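Bifunctional cytochrome P450/NADPH--P450 reductase (Deinococcus aerius, PDB 7F3H) probably hydroxylates organic substrates with molecular oxygen at a heme iron, using NADPH electrons passed on by its own fused reductase. Local coordinates at residues 80-92 against 256-268. Numbering follows the deposited sequence.
With HEM (protoporphyrin IX containing Fe), chain E; SO4 (sulfate ion), chain G.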
loop_
_atom_site.group_PDB
_atom_site.type_symbol
_atom_site.label_atom_id
_atom_site.label_comp_id
_atom_site.label_asym_id
_atom_site.label_seq_id
_atom_site.Cartn_x
_atom_site.Cartn_y
_atom_site.Cartn_z
ATOM N N THR A 80 7.632 -14.325 -6.334
ATOM C CA THR A 80 7.797 -15.716 -5.904
ATOM C C THR A 80 8.096 -15.835 -4.410
ATOM O O THR A 80 7.514 -16.676 -3.719
ATOM C CB THR A 80 8.890 -16.394 -6.713
ATOM O OG1 THR A 80 8.541 -16.344 -8.115
ATOM C CG2 THR A 80 9.025 -17.834 -6.249
ATOM N N ASN A 81 9.012 -15.015 -3.889
ATOM C CA ASN A 81 9.303 -15.112 -2.462
ATOM C C ASN A 81 8.118 -14.653 -1.603
ATOM O O ASN A 81 7.798 -15.300 -0.600
ATOM C CB ASN A 81 10.574 -14.338 -2.137
ATOM C CG ASN A 81 11.790 -14.905 -2.845
ATOM O OD1 ASN A 81 11.819 -16.089 -3.203
ATOM N ND2 ASN A 81 12.802 -14.073 -3.044
ATOM N N ILE A 82 7.447 -13.544 -1.969
ATOM C CA ILE A 82 6.296 -13.088 -1.173
ATOM C C ILE A 82 5.195 -14.139 -1.203
ATOM O O ILE A 82 4.385 -14.243 -0.265
ATOM C CB ILE A 82 5.781 -11.689 -1.632
ATOM C CG1 ILE A 82 4.686 -11.178 -0.707
ATOM C CG2 ILE A 82 5.178 -11.704 -3.029
ATOM C CD1 ILE A 82 5.173 -10.927 0.724
ATOM N N ARG A 83 5.165 -14.958 -2.261
ATOM C CA ARG A 83 4.205 -16.053 -2.307
ATOM C C ARG A 83 4.425 -17.074 -1.193
ATOM O O ARG A 83 3.469 -17.765 -0.822
ATOM C CB ARG A 83 4.238 -16.754 -3.670
ATOM C CG ARG A 83 3.093 -17.786 -3.831
ATOM C CD ARG A 83 2.909 -18.247 -5.258
ATOM N NE ARG A 83 1.956 -19.349 -5.340
ATOM C CZ ARG A 83 1.008 -19.459 -6.272
ATOM N NH1 ARG A 83 0.880 -18.524 -7.217
ATOM N NH2 ARG A 83 0.198 -20.511 -6.276
ATOM N N ASN A 84 5.650 -17.177 -0.644
ATOM C CA ASN A 84 5.909 -18.098 0.468
ATOM C C ASN A 84 4.891 -17.938 1.574
ATOM O O ASN A 84 4.536 -18.913 2.245
ATOM C CB ASN A 84 7.286 -17.865 1.097
ATOM C CG ASN A 84 8.416 -18.274 0.215
ATOM O OD1 ASN A 84 8.265 -19.132 -0.655
ATOM N ND2 ASN A 84 9.577 -17.678 0.440
ATOM N N LEU A 85 4.372 -16.741 1.741
ATOM C CA LEU A 85 3.323 -16.517 2.706
ATOM C C LEU A 85 2.010 -16.029 2.112
ATOM O O LEU A 85 0.973 -16.160 2.775
ATOM C CB LEU A 85 3.883 -15.632 3.848
ATOM C CG LEU A 85 4.459 -14.217 3.832
ATOM C CD1 LEU A 85 4.514 -13.509 5.191
ATOM C CD2 LEU A 85 5.938 -14.459 3.431
ATOM N N GLY A 86 1.984 -15.625 0.845
ATOM C CA GLY A 86 0.698 -15.291 0.247
ATOM C C GLY A 86 -0.088 -16.434 -0.383
ATOM O O GLY A 86 -1.311 -16.339 -0.539
ATOM N N GLY A 87 0.627 -17.494 -0.782
ATOM C CA GLY A 87 0.070 -18.649 -1.455
ATOM C C GLY A 87 -0.595 -18.254 -2.751
ATOM O O GLY A 87 -0.146 -17.355 -3.475
ATOM N N ASP A 88 -1.731 -18.877 -3.032
ATOM C CA ASP A 88 -2.509 -18.474 -4.186
ATOM C C ASP A 88 -3.658 -17.561 -3.767
ATOM O O ASP A 88 -4.768 -17.651 -4.292
ATOM C CB ASP A 88 -2.985 -19.690 -4.988
ATOM C CG ASP A 88 -3.825 -20.651 -4.189
ATOM O OD1 ASP A 88 -4.183 -20.360 -3.022
ATOM O OD2 ASP A 88 -4.124 -21.732 -4.745
ATOM N N GLY A 89 -3.413 -16.734 -2.769
ATOM C CA GLY A 89 -4.248 -15.575 -2.526
ATOM C C GLY A 89 -4.154 -14.597 -3.680
ATOM O O GLY A 89 -3.389 -14.774 -4.631
ATOM N N LEU A 90 -5.001 -13.554 -3.599
ATOM C CA LEU A 90 -5.191 -12.627 -4.715
ATOM C C LEU A 90 -3.909 -11.903 -5.111
ATOM O O LEU A 90 -3.746 -11.538 -6.283
ATOM C CB LEU A 90 -6.242 -11.595 -4.346
ATOM C CG LEU A 90 -7.652 -12.149 -4.350
ATOM C CD1 LEU A 90 -8.633 -11.069 -3.955
ATOM C CD2 LEU A 90 -7.932 -12.691 -5.727
ATOM N N PHE A 91 -2.996 -11.646 -4.156
ATOM C CA PHE A 91 -1.857 -10.790 -4.466
ATOM C C PHE A 91 -0.754 -11.585 -5.132
ATOM O O PHE A 91 -0.035 -11.054 -5.989
ATOM C CB PHE A 91 -1.332 -10.120 -3.199
ATOM C CG PHE A 91 -0.242 -9.091 -3.430
ATOM C CD1 PHE A 91 -0.555 -7.779 -3.782
ATOM C CD2 PHE A 91 1.102 -9.420 -3.245
ATOM C CE1 PHE A 91 0.457 -6.821 -3.957
ATOM C CE2 PHE A 91 2.110 -8.471 -3.430
ATOM C CZ PHE A 91 1.787 -7.171 -3.793
ATOM N N THR A 92 -0.656 -12.872 -4.812
ATOM C CA THR A 92 0.504 -13.657 -5.206
ATOM C C THR A 92 0.144 -14.816 -6.130
ATOM O O THR A 92 0.953 -15.723 -6.297
ATOM C CB THR A 92 1.241 -14.157 -3.956
ATOM O OG1 THR A 92 0.331 -14.865 -3.113
ATOM C CG2 THR A 92 1.796 -12.974 -3.157
ATOM N N ASN A 256 -7.136 -21.858 0.960
ATOM C CA ASN A 256 -7.151 -20.591 0.246
ATOM C C ASN A 256 -7.732 -19.461 1.093
ATOM O O ASN A 256 -7.314 -18.309 0.943
ATOM C CB ASN A 256 -7.901 -20.723 -1.078
ATOM C CG ASN A 256 -7.677 -19.522 -1.976
ATOM O OD1 ASN A 256 -8.448 -18.543 -1.933
ATOM N ND2 ASN A 256 -6.602 -19.573 -2.782
ATOM N N ILE A 257 -8.731 -19.745 1.942
ATOM C CA ILE A 257 -9.211 -18.723 2.876
ATOM C C ILE A 257 -8.081 -18.231 3.780
ATOM O O ILE A 257 -7.942 -17.024 4.038
ATOM C CB ILE A 257 -10.382 -19.256 3.710
ATOM C CG1 ILE A 257 -11.600 -19.493 2.825
ATOM C CG2 ILE A 257 -10.688 -18.296 4.845
ATOM C CD1 ILE A 257 -12.710 -20.276 3.511
ATOM N N ARG A 258 -7.285 -19.156 4.317
ATOM C CA ARG A 258 -6.183 -18.704 5.163
ATOM C C ARG A 258 -5.227 -17.851 4.345
ATOM O O ARG A 258 -4.760 -16.803 4.818
ATOM C CB ARG A 258 -5.450 -19.877 5.829
ATOM C CG ARG A 258 -3.957 -19.651 5.874
ATOM C CD ARG A 258 -3.204 -20.670 6.665
ATOM N NE ARG A 258 -3.041 -21.979 6.024
ATOM C CZ ARG A 258 -2.137 -22.256 5.084
ATOM N NH1 ARG A 258 -1.338 -21.315 4.642
ATOM N NH2 ARG A 258 -2.037 -23.478 4.569
ATOM N N TYR A 259 -4.949 -18.283 3.102
ATOM C CA TYR A 259 -4.105 -17.506 2.200
ATOM C C TYR A 259 -4.655 -16.093 1.995
ATOM O O TYR A 259 -3.900 -15.113 2.052
ATOM C CB TYR A 259 -3.986 -18.230 0.870
ATOM C CG TYR A 259 -2.952 -19.312 0.882
ATOM C CD1 TYR A 259 -1.825 -19.220 1.704
ATOM C CD2 TYR A 259 -3.076 -20.433 0.061
ATOM C CE1 TYR A 259 -0.870 -20.226 1.709
ATOM C CE2 TYR A 259 -2.112 -21.431 0.068
ATOM C CZ TYR A 259 -1.023 -21.317 0.888
ATOM O OH TYR A 259 -0.082 -22.305 0.874
ATOM N N GLN A 260 -5.971 -15.960 1.831
ATOM C CA GLN A 260 -6.554 -14.631 1.667
ATOM C C GLN A 260 -6.392 -13.804 2.938
ATOM O O GLN A 260 -6.100 -12.602 2.868
ATOM C CB GLN A 260 -8.038 -14.716 1.285
ATOM C CG GLN A 260 -8.373 -15.495 -0.010
ATOM C CD GLN A 260 -7.576 -15.074 -1.244
ATOM O OE1 GLN A 260 -7.002 -13.972 -1.308
ATOM N NE2 GLN A 260 -7.534 -15.962 -2.239
ATOM N N VAL A 261 -6.607 -14.415 4.111
ATOM C CA VAL A 261 -6.397 -13.677 5.362
ATOM C C VAL A 261 -4.956 -13.167 5.452
ATOM O O VAL A 261 -4.696 -11.978 5.740
ATOM C CB VAL A 261 -6.783 -14.546 6.573
ATOM C CG1 VAL A 261 -6.198 -13.955 7.862
ATOM C CG2 VAL A 261 -8.300 -14.690 6.634
ATOM N N MET A 262 -3.996 -14.060 5.190
ATOM C CA MET A 262 -2.593 -13.653 5.167
ATOM C C MET A 262 -2.380 -12.517 4.168
ATOM O O MET A 262 -1.652 -11.568 4.450
ATOM C CB MET A 262 -1.690 -14.840 4.818
ATOM C CG MET A 262 -1.565 -15.937 5.888
ATOM S SD MET A 262 -1.103 -15.312 7.508
ATOM C CE MET A 262 0.436 -14.422 7.141
ATOM N N THR A 263 -3.061 -12.586 3.018
ATOM C CA THR A 263 -2.928 -11.607 1.944
ATOM C C THR A 263 -3.415 -10.232 2.396
ATOM O O THR A 263 -2.748 -9.216 2.164
ATOM C CB THR A 263 -3.708 -12.118 0.712
ATOM O OG1 THR A 263 -3.150 -13.363 0.287
ATOM C CG2 THR A 263 -3.630 -11.160 -0.462
ATOM N N PHE A 264 -4.612 -10.174 2.994
ATOM C CA PHE A 264 -5.094 -8.927 3.599
ATOM C C PHE A 264 -4.022 -8.286 4.469
ATOM O O PHE A 264 -3.799 -7.068 4.398
ATOM C CB PHE A 264 -6.363 -9.152 4.427
ATOM C CG PHE A 264 -7.486 -9.769 3.670
ATOM C CD1 PHE A 264 -7.521 -9.734 2.281
ATOM C CD2 PHE A 264 -8.489 -10.433 4.345
ATOM C CE1 PHE A 264 -8.547 -10.354 1.580
ATOM C CE2 PHE A 264 -9.511 -11.054 3.655
ATOM C CZ PHE A 264 -9.544 -11.003 2.264
ATOM N N LEU A 265 -3.326 -9.100 5.281
ATOM C CA LEU A 265 -2.281 -8.541 6.145
ATOM C C LEU A 265 -1.038 -8.121 5.359
ATOM O O LEU A 265 -0.398 -7.108 5.682
ATOM C CB LEU A 265 -1.875 -9.564 7.190
ATOM C CG LEU A 265 -2.972 -9.827 8.212
ATOM C CD1 LEU A 265 -2.813 -11.290 8.770
ATOM C CD2 LEU A 265 -2.896 -8.751 9.280
ATOM N N ILE A 266 -0.640 -8.929 4.374
ATOM C CA ILE A 266 0.549 -8.637 3.578
ATOM C C ILE A 266 0.372 -7.314 2.858
ATOM O O ILE A 266 1.176 -6.385 3.010
ATOM C CB ILE A 266 0.811 -9.767 2.560
ATOM C CG1 ILE A 266 1.081 -11.107 3.243
ATOM C CG2 ILE A 266 1.897 -9.350 1.557
ATOM C CD1 ILE A 266 1.920 -10.970 4.459
ATOM N N ALA A 267 -0.745 -7.188 2.138
ATOM C CA ALA A 267 -1.027 -6.132 1.184
ATOM C C ALA A 267 -1.719 -4.944 1.830
ATOM O O ALA A 267 -1.831 -3.886 1.201
ATOM C CB ALA A 267 -1.900 -6.680 0.035
ATOM N N GLY A 268 -2.189 -5.080 3.072
ATOM C CA GLY A 268 -2.961 -3.999 3.617
ATOM C C GLY A 268 -2.255 -3.169 4.665
ATOM O O GLY A 268 -2.639 -2.010 4.841
HETATM C CHA HEM E . -3.163 -4.988 -4.966
HETATM C CHB HEM E . -5.412 -5.654 -0.710
HETATM C CHC HEM E . -4.239 -1.108 0.597
HETATM C CHD HEM E . -1.750 -0.558 -3.528
HETATM C C1A HEM E . -3.874 -5.553 -3.936
HETATM C C2A HEM E . -4.354 -6.919 -3.900
HETATM C C3A HEM E . -5.011 -7.112 -2.745
HETATM C C4A HEM E . -4.897 -5.886 -1.971
HETATM C CMA HEM E . -5.703 -8.422 -2.290
HETATM C CAA HEM E . -4.215 -7.906 -5.069
HETATM C CBA HEM E . -5.490 -7.794 -5.914
HETATM C CGA HEM E . -5.510 -8.793 -7.071
HETATM O O1A HEM E . -6.582 -9.437 -7.234
HETATM O O2A HEM E . -4.487 -9.064 -7.771
HETATM C C1B HEM E . -5.335 -4.478 0.008
HETATM C C2B HEM E . -5.939 -4.215 1.308
HETATM C C3B HEM E . -5.650 -2.942 1.632
HETATM C C4B HEM E . -4.800 -2.394 0.590
HETATM C CMB HEM E . -6.818 -5.223 2.076
HETATM C CAB HEM E . -5.952 -2.129 2.910
HETATM C CBB HEM E . -6.505 -2.628 4.019
HETATM C C1C HEM E . -3.448 -0.554 -0.397
HETATM C C2C HEM E . -2.910 0.813 -0.443
HETATM C C3C HEM E . -2.220 0.898 -1.595
HETATM C C4C HEM E . -2.329 -0.339 -2.307
HETATM C CMC HEM E . -3.086 1.895 0.663
HETATM C CAC HEM E . -1.443 2.042 -2.230
HETATM C CBC HEM E . -1.360 3.237 -1.664
HETATM C C1D HEM E . -1.908 -1.708 -4.276
HETATM C C2D HEM E . -1.287 -1.980 -5.570
HETATM C C3D HEM E . -1.692 -3.193 -5.943
HETATM C C4D HEM E . -2.557 -3.750 -4.922
HETATM C CMD HEM E . -0.349 -1.046 -6.379
HETATM C CAD HEM E . -1.275 -3.872 -7.235
HETATM C CBD HEM E . 0.004 -4.575 -6.867
HETATM C CGD HEM E . 0.646 -5.191 -8.063
HETATM O O1D HEM E . 1.488 -6.086 -7.807
HETATM O O2D HEM E . 0.331 -4.801 -9.235
HETATM N NA HEM E . -4.198 -4.969 -2.731
HETATM N NB HEM E . -4.664 -3.352 -0.403
HETATM N NC HEM E . -3.053 -1.225 -1.547
HETATM N ND HEM E . -2.674 -2.807 -3.919
HETATM FE FE HEM E . -3.720 -3.037 -2.247
HETATM S S SO4 G . 0.857 -22.954 -3.406
HETATM O O1 SO4 G . 0.964 -23.974 -2.339
HETATM O O2 SO4 G . 1.675 -21.748 -3.081
HETATM O O3 SO4 G . 1.340 -23.545 -4.669
HETATM O O4 SO4 G . -0.576 -22.612 -3.583
HETATM O O HOH W 1 -1.519 -13.166 -1.896
#
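Gly86 CA lies 5.4 Å from Thr263 CA and Gly89 CA 4.9 Å from Gln260 CA where helix 80-86, running at 122° to helix 256-268, ends in a type II' turn from Gly86 to Gly89. Gly87 CA sits over the centre of one face of the Tyr259 ring, a CH-pi contact 3.5 Å from the centroid; a CB on Gly87 would collide with that ring. With an alanine at Tyr259, the face under Gly87 CA is lost, which is likely to leave a gap beneath the turn. Asn256, its CG anti to the backbone N (chi1 -168°), directs ND2 to Asp88 O at 3.1 Å, above that carbonyl's plane, and weakly to Asp88 OD1. Asn256 OD1 accepts from Gln260 NE2 at 2.8 Å, which fixes the rotation of the Gln260 amide; Gln260 OE1 takes Leu90 N at 3.1 Å on an in-plane lone pair. Thr263 OG1 donates to Tyr259 O, and a water donates to Thr263 OG1 and to Thr92 OG1, joining the two segments. Beyond, the Ile82 and Ile266 side chains slide past each other in opposite directions, CD1 of Ile82 3.7 Å from CG2 of Ile266. Phe91 CB rests on Thr263 CG2 (3.7 Å), and its ring presents an edge to the heme. Polar bonds from the Asn256 and Gln260 amides thus hold the turn and the Leu90 N-H after it, while apolar packing continues along this long central P450 helix toward the heme.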